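ParB-C (Sulfolobus sp. NOB8H2, PDB 4RS7) serves in archaeal DNA segregation as the histone-like, DNA-binding C-terminal domain of the plasmid pNOB8 partition protein ParB, and probably acts as a dimer. Local coordinates at the interface of chains A and B. Sequence-based numbering; all coordinates share one arbitrary frame. Chains: chain A/B, ParB-C.

Contact 1: the interface of chains A and B. Residues chain A 77, 81, 85-86; chain B 38, 41-42.
A:Tyr77 closes the short 3-10 helix 75-77, and A:Phe81 follows in an extended stretch (phi/psi -65/141°) that runs to helix 83-86, all against one flank of the long helix 24-49 of chain B. The domain has a histone-like fold, and the long helix supplies the partner surface here: B:Glu38, B:Tyr41 and B:Lys42. The A:Tyr77 ring lies with one face over the backbone of that helix, the B:Glu38 CA sitting above its centre at 3.9 Å from the centroid. B:Glu38 CB packs on the phenol carbon CZ at 3.6 Å. With CG anti to the backbone N (chi1 -180°) and the chain extended beyond, B:Glu38 carries its carboxylate past the ring to the phenol end, where water 1 joins A:Tyr77 OH (2.8 Å) to B:Glu38 OE1 (2.6 Å). The other carboxylate oxygen, OE2, lies in plane at the edge of the A:Phe81 ring, near CE2. The B:Tyr41 side chain runs about perpendicular to that of A:Tyr77, its ring-edge CD1 3.5 Å from A:Tyr77 CB. B:Lys42 uses its aliphatic stem: CG sits over the A:Phe81 face, toward the rim, 3.7 Å from CD2, and also touches A:Val86 CG1 at 3.5 Å. Beyond this the lysine chain bends at chi3, carrying NZ toward the A:Glu85 carbonyl.

Contact 2: the interface of chains A and B. Residues chain A 41, 44-45, 78; chain B 41, 77-79, 81.
A:Phe78 and B:Phe78 both hold CG anti to the carbonyl carbon (chi1 -73° and -76°), which turns each ring across the two-fold onto the base of the other residue. The two side chains run antiparallel alongside each other: B:Phe78 CA sits over the centre of the A:Phe78 ring, 3.8 Å from the centroid, and A:Phe78 CB lies over the centre of the B:Phe78 ring, 3.6 Å from its centroid. The rim of A:Phe78 carries B:Tyr41 CE2 in its plane, an edge-to-face pair with planes 88° apart. Next to it the two Tyr41 rings meet, A:Tyr41 CD2 lying in plane at the edge of B:Tyr41, 3.4 Å from CE2. B:Tyr77 CB packs over the face of A:Tyr41, while A:Ala44 CB presses on the phenol end of B:Tyr41, 3.4 Å from CZ. Polar groups close the flank. Water 2 gathers B:Tyr41 OH (2.9 Å), the A:Tyr41 carbonyl and the B:Arg79 carbonyl, so the phenol is linked to backbone of both chains. Further out, B:Phe81 N donates to A:Ser45 OG at 3.0 Å. Within chain B, the B:Arg79 guanidinium lies over the B:Phe81 ring, toward its rim. This aromatic cluster forms the centre of the two-fold interface and probably holds the dimer together.

Contact 3: the interface of chains A and B. Residues chain A 80-83, 86; chain B 45, 49.
B:Tyr49 lays its ring between A:Arg83, over one face, and A:Leu80, on the other side toward the hydroxyl end, at the apolar centre of this patch of the two-fold interface of the histone-like domain, with 99 Å² of the tyrosine hidden by chain A. A:Arg83 CG is offset toward the rim, 3.6 Å from CZ of the phenol. A:Val86 meets the rim, its CG2 3.8 Å from CD1. A:Leu80 brings CG and CD2 near the phenol oxygen; with its CG anti to the backbone N (chi1 -179°), its methyl CD1 comes 3.4 Å from B:Ser45 OG. Further out, the backbone of A:Phe81 is gripped on both of its polar atoms. Its amide N donates to B:Ser45 OG at 2.8 Å (144° at H), and its carbonyl O accepts from B:Tyr49 OH at 2.6 Å, the hydroxyl tilted 19° from the carbonyl plane. A phenylalanine in place of B:Tyr49 would probably leave the A:Phe81 carbonyl without its phenol donor and the extended segment less firmly held. At the rim the A:Arg83 chain bends at chi3, and NH2 reaches water 3 at 3.2 Å, in the plane of the guanidinium; the water continues to the B:Tyr49 carbonyl. B:Ser45 and B:Tyr49 stand one turn apart at the C-terminal end of helix 24-49, where they receive the extended segment of chain A leading into helix 83-86.

Contact 1: the interface of chains A and B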
# COMPACT_ATOMS: atom_id res chain seq x y z
N TYR A 77 3.49 -0.43 6.29
CA TYR A 77 2.89 0.63 5.48
C TYR A 77 1.47 0.30 5.03
O TYR A 77 0.77 1.17 4.50
CB TYR A 77 3.75 0.89 4.24
CG TYR A 77 5.18 1.31 4.54
CD1 TYR A 77 6.22 0.92 3.70
CD2 TYR A 77 5.48 2.11 5.63
CE1 TYR A 77 7.52 1.29 3.96
CE2 TYR A 77 6.79 2.50 5.89
CZ TYR A 77 7.80 2.08 5.05
OH TYR A 77 9.11 2.45 5.28
N PHE A 81 -2.52 5.86 7.22
CA PHE A 81 -1.68 6.81 7.95
C PHE A 81 -2.58 7.83 8.62
O PHE A 81 -3.58 8.25 8.03
CB PHE A 81 -0.70 7.52 7.02
CG PHE A 81 0.40 6.63 6.49
CD1 PHE A 81 0.11 5.53 5.70
CD2 PHE A 81 1.73 6.92 6.76
CE1 PHE A 81 1.12 4.72 5.20
CE2 PHE A 81 2.74 6.12 6.27
CZ PHE A 81 2.44 5.02 5.49
N GLU A 85 0.22 12.24 10.49
CA GLU A 85 1.37 11.72 9.75
C GLU A 85 1.46 12.33 8.36
O GLU A 85 2.56 12.60 7.86
CB GLU A 85 1.29 10.20 9.63
CG GLU A 85 1.53 9.45 10.93
CD GLU A 85 1.44 7.96 10.75
OE1 GLU A 85 2.49 7.34 10.50
OE2 GLU A 85 0.33 7.40 10.84
N VAL A 86 0.31 12.55 7.73
CA VAL A 86 0.28 13.04 6.36
C VAL A 86 0.17 14.56 6.28
O VAL A 86 0.60 15.18 5.31
CB VAL A 86 -0.86 12.38 5.56
CG1 VAL A 86 -0.69 10.88 5.55
CG2 VAL A 86 -2.20 12.75 6.15
N GLU B 38 7.66 4.30 1.91
CA GLU B 38 6.74 4.99 2.81
C GLU B 38 6.05 6.14 2.08
O GLU B 38 4.84 6.34 2.22
CB GLU B 38 7.46 5.52 4.06
CG GLU B 38 6.52 6.23 5.01
CD GLU B 38 7.16 6.58 6.34
OE1 GLU B 38 8.37 6.34 6.52
OE2 GLU B 38 6.43 7.10 7.21
N TYR B 41 3.24 4.80 -0.41
CA TYR B 41 2.04 4.31 0.28
C TYR B 41 1.27 5.42 0.98
O TYR B 41 0.05 5.35 1.13
CB TYR B 41 2.40 3.21 1.28
CG TYR B 41 2.79 1.89 0.65
CD1 TYR B 41 4.09 1.40 0.75
CD2 TYR B 41 1.86 1.13 -0.05
CE1 TYR B 41 4.45 0.19 0.17
CE2 TYR B 41 2.21 -0.07 -0.64
CZ TYR B 41 3.50 -0.54 -0.52
OH TYR B 41 3.86 -1.74 -1.10
N LYS B 42 1.99 6.46 1.41
CA LYS B 42 1.35 7.60 2.05
C LYS B 42 0.37 8.30 1.10
O LYS B 42 -0.60 8.91 1.54
CB LYS B 42 2.40 8.58 2.58
CG LYS B 42 2.00 9.29 3.87
CD LYS B 42 3.19 9.98 4.54
CE LYS B 42 3.62 11.23 3.80
NZ LYS B 42 4.66 12.00 4.54
O HOH W 1 10.31 4.60 6.70

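Contact 2: the interface of chains A and B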
# COMPACT_ATOMS: atom_id res chain seq x y z
N TYR A 41 -0.64 1.30 -5.15
CA TYR A 41 -0.03 0.06 -4.69
C TYR A 41 0.78 -0.62 -5.80
O TYR A 41 1.77 -1.31 -5.53
CB TYR A 41 -1.09 -0.85 -4.06
CG TYR A 41 -1.63 -0.23 -2.80
CD1 TYR A 41 -2.71 0.65 -2.85
CD2 TYR A 41 -1.04 -0.47 -1.56
CE1 TYR A 41 -3.20 1.25 -1.70
CE2 TYR A 41 -1.53 0.12 -0.40
CZ TYR A 41 -2.61 0.98 -0.48
OH TYR A 41 -3.11 1.58 0.66
N ALA A 44 4.32 1.07 -5.98
CA ALA A 44 5.21 0.49 -5.00
C ALA A 44 5.81 -0.82 -5.50
O ALA A 44 7.00 -1.07 -5.34
CB ALA A 44 4.48 0.29 -3.68
N SER A 45 4.97 -1.68 -6.09
CA SER A 45 5.46 -2.93 -6.64
C SER A 45 6.48 -2.66 -7.74
O SER A 45 7.50 -3.35 -7.84
CB SER A 45 4.31 -3.78 -7.20
OG SER A 45 3.45 -4.22 -6.16
N PHE A 78 1.06 -0.95 5.21
CA PHE A 78 -0.27 -1.40 4.80
C PHE A 78 -1.31 -0.97 5.83
O PHE A 78 -1.87 -1.81 6.55
CB PHE A 78 -0.31 -2.93 4.64
CG PHE A 78 0.43 -3.45 3.43
CD1 PHE A 78 0.80 -4.78 3.36
CD2 PHE A 78 0.72 -2.62 2.37
CE1 PHE A 78 1.46 -5.27 2.25
CE2 PHE A 78 1.38 -3.11 1.25
CZ PHE A 78 1.76 -4.43 1.19
N TYR B 41 3.24 4.80 -0.41
CA TYR B 41 2.04 4.31 0.28
C TYR B 41 1.27 5.42 0.98
O TYR B 41 0.05 5.35 1.13
CB TYR B 41 2.40 3.21 1.28
CG TYR B 41 2.79 1.89 0.65
CD1 TYR B 41 4.09 1.40 0.75
CD2 TYR B 41 1.86 1.13 -0.05
CE1 TYR B 41 4.45 0.19 0.17
CE2 TYR B 41 2.21 -0.07 -0.64
CZ TYR B 41 3.50 -0.54 -0.52
OH TYR B 41 3.86 -1.74 -1.10
N TYR B 77 -5.33 -4.65 -2.15
CA TYR B 77 -4.15 -4.04 -2.76
C TYR B 77 -2.90 -4.24 -1.90
O TYR B 77 -1.79 -3.89 -2.31
CB TYR B 77 -4.36 -2.53 -2.96
CG TYR B 77 -5.55 -2.14 -3.83
CD1 TYR B 77 -6.20 -0.94 -3.62
CD2 TYR B 77 -5.99 -2.96 -4.87
CE1 TYR B 77 -7.26 -0.55 -4.41
CE2 TYR B 77 -7.07 -2.58 -5.66
CZ TYR B 77 -7.70 -1.37 -5.42
OH TYR B 77 -8.77 -0.97 -6.19
N PHE B 78 -3.08 -4.79 -0.70
CA PHE B 78 -1.99 -4.97 0.26
C PHE B 78 -1.10 -6.15 -0.13
O PHE B 78 -1.03 -7.14 0.59
CB PHE B 78 -2.54 -5.21 1.67
CG PHE B 78 -3.05 -3.97 2.35
CD1 PHE B 78 -3.69 -4.07 3.58
CD2 PHE B 78 -2.88 -2.72 1.79
CE1 PHE B 78 -4.16 -2.94 4.23
CE2 PHE B 78 -3.35 -1.58 2.44
CZ PHE B 78 -3.98 -1.70 3.66
N ARG B 79 -0.42 -6.05 -1.26
CA ARG B 79 0.34 -7.18 -1.77
C ARG B 79 1.38 -6.73 -2.78
O ARG B 79 1.38 -5.58 -3.21
CB ARG B 79 -0.60 -8.19 -2.44
CG ARG B 79 -1.38 -7.61 -3.61
CD ARG B 79 -2.51 -8.56 -4.06
NE ARG B 79 -3.33 -7.95 -5.10
CZ ARG B 79 -3.04 -7.99 -6.40
NH1 ARG B 79 -3.84 -7.41 -7.28
NH2 ARG B 79 -1.96 -8.63 -6.82
N PHE B 81 2.07 -6.83 -6.33
CA PHE B 81 1.43 -7.14 -7.60
C PHE B 81 2.42 -7.91 -8.47
O PHE B 81 3.62 -7.66 -8.39
CB PHE B 81 0.98 -5.86 -8.31
CG PHE B 81 -0.21 -5.20 -7.67
CD1 PHE B 81 -0.13 -4.71 -6.38
CD2 PHE B 81 -1.41 -5.08 -8.35
CE1 PHE B 81 -1.22 -4.10 -5.77
CE2 PHE B 81 -2.51 -4.47 -7.76
CZ PHE B 81 -2.41 -3.98 -6.47
O HOH W 2 2.03 -2.75 -3.12

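Contact 3: the interface of chains A and B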
# COMPACT_ATOMS: atom_id res chain seq x y z
N LEU A 80 -3.90 2.80 7.18
CA LEU A 80 -4.28 4.19 6.98
C LEU A 80 -3.37 5.05 7.85
O LEU A 80 -3.42 4.96 9.08
CB LEU A 80 -5.74 4.42 7.38
CG LEU A 80 -6.29 5.84 7.21
CD1 LEU A 80 -6.19 6.29 5.75
CD2 LEU A 80 -7.74 5.90 7.68
N PHE A 81 -2.52 5.86 7.22
CA PHE A 81 -1.68 6.81 7.95
C PHE A 81 -2.58 7.83 8.62
O PHE A 81 -3.58 8.25 8.03
CB PHE A 81 -0.70 7.52 7.02
CG PHE A 81 0.40 6.63 6.49
CD1 PHE A 81 0.11 5.53 5.70
CD2 PHE A 81 1.73 6.92 6.76
CE1 PHE A 81 1.12 4.72 5.20
CE2 PHE A 81 2.74 6.12 6.27
CZ PHE A 81 2.44 5.02 5.49
N SER A 82 -2.25 8.24 9.84
CA SER A 82 -3.06 9.22 10.55
C SER A 82 -2.97 10.58 9.86
O SER A 82 -2.02 10.85 9.12
CB SER A 82 -2.62 9.34 12.01
OG SER A 82 -1.34 9.94 12.12
N ARG A 83 -3.96 11.44 10.11
CA ARG A 83 -3.95 12.78 9.55
C ARG A 83 -2.70 13.53 9.99
O ARG A 83 -2.16 14.34 9.24
CB ARG A 83 -5.20 13.57 9.96
CG ARG A 83 -6.51 12.96 9.47
CD ARG A 83 -7.68 13.92 9.60
NE ARG A 83 -8.12 14.42 8.30
CZ ARG A 83 -7.67 15.54 7.74
NH1 ARG A 83 -6.77 16.29 8.36
NH2 ARG A 83 -8.12 15.91 6.55
N VAL A 86 0.31 12.55 7.73
CA VAL A 86 0.28 13.04 6.36
C VAL A 86 0.17 14.56 6.28
O VAL A 86 0.60 15.18 5.31
CB VAL A 86 -0.86 12.38 5.56
CG1 VAL A 86 -0.69 10.88 5.55
CG2 VAL A 86 -2.20 12.75 6.15
N SER B 45 -3.30 7.37 1.71
CA SER B 45 -3.95 8.05 2.81
C SER B 45 -4.28 9.50 2.46
O SER B 45 -5.37 9.99 2.76
CB SER B 45 -3.10 7.98 4.08
OG SER B 45 -3.04 6.66 4.58
N TYR B 49 -8.14 11.00 2.55
CA TYR B 49 -8.58 12.11 3.40
C TYR B 49 -9.20 13.27 2.63
O TYR B 49 -9.91 14.10 3.20
CB TYR B 49 -7.42 12.61 4.26
CG TYR B 49 -7.04 11.68 5.39
CD1 TYR B 49 -5.71 11.37 5.65
CD2 TYR B 49 -8.02 11.11 6.21
CE1 TYR B 49 -5.36 10.53 6.69
CE2 TYR B 49 -7.67 10.26 7.25
CZ TYR B 49 -6.34 9.98 7.48
OH TYR B 49 -5.99 9.13 8.51
O HOH W 3 -10.49 14.05 5.59

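Contact 1 and contact 3 are close neighbours, their C-alpha centres about 6 Å apart, and share A:Phe81 and A:Val86: the side chain of the phenylalanine serves contact 1 while its backbone serves contact 3. Both follow the long helix of chain B, with the C-terminal segment of chain A laid along it. Contact 2, centred about 12 Å from contact 1 and 16 Å from contact 3, shares B:Tyr41 with contact 1 and lies at the two-fold centre, where the tail of chain B reaches the chain A helix. Symmetry repeats each contact, so each subunit lends both helix and tail, likely favouring a stable dimer.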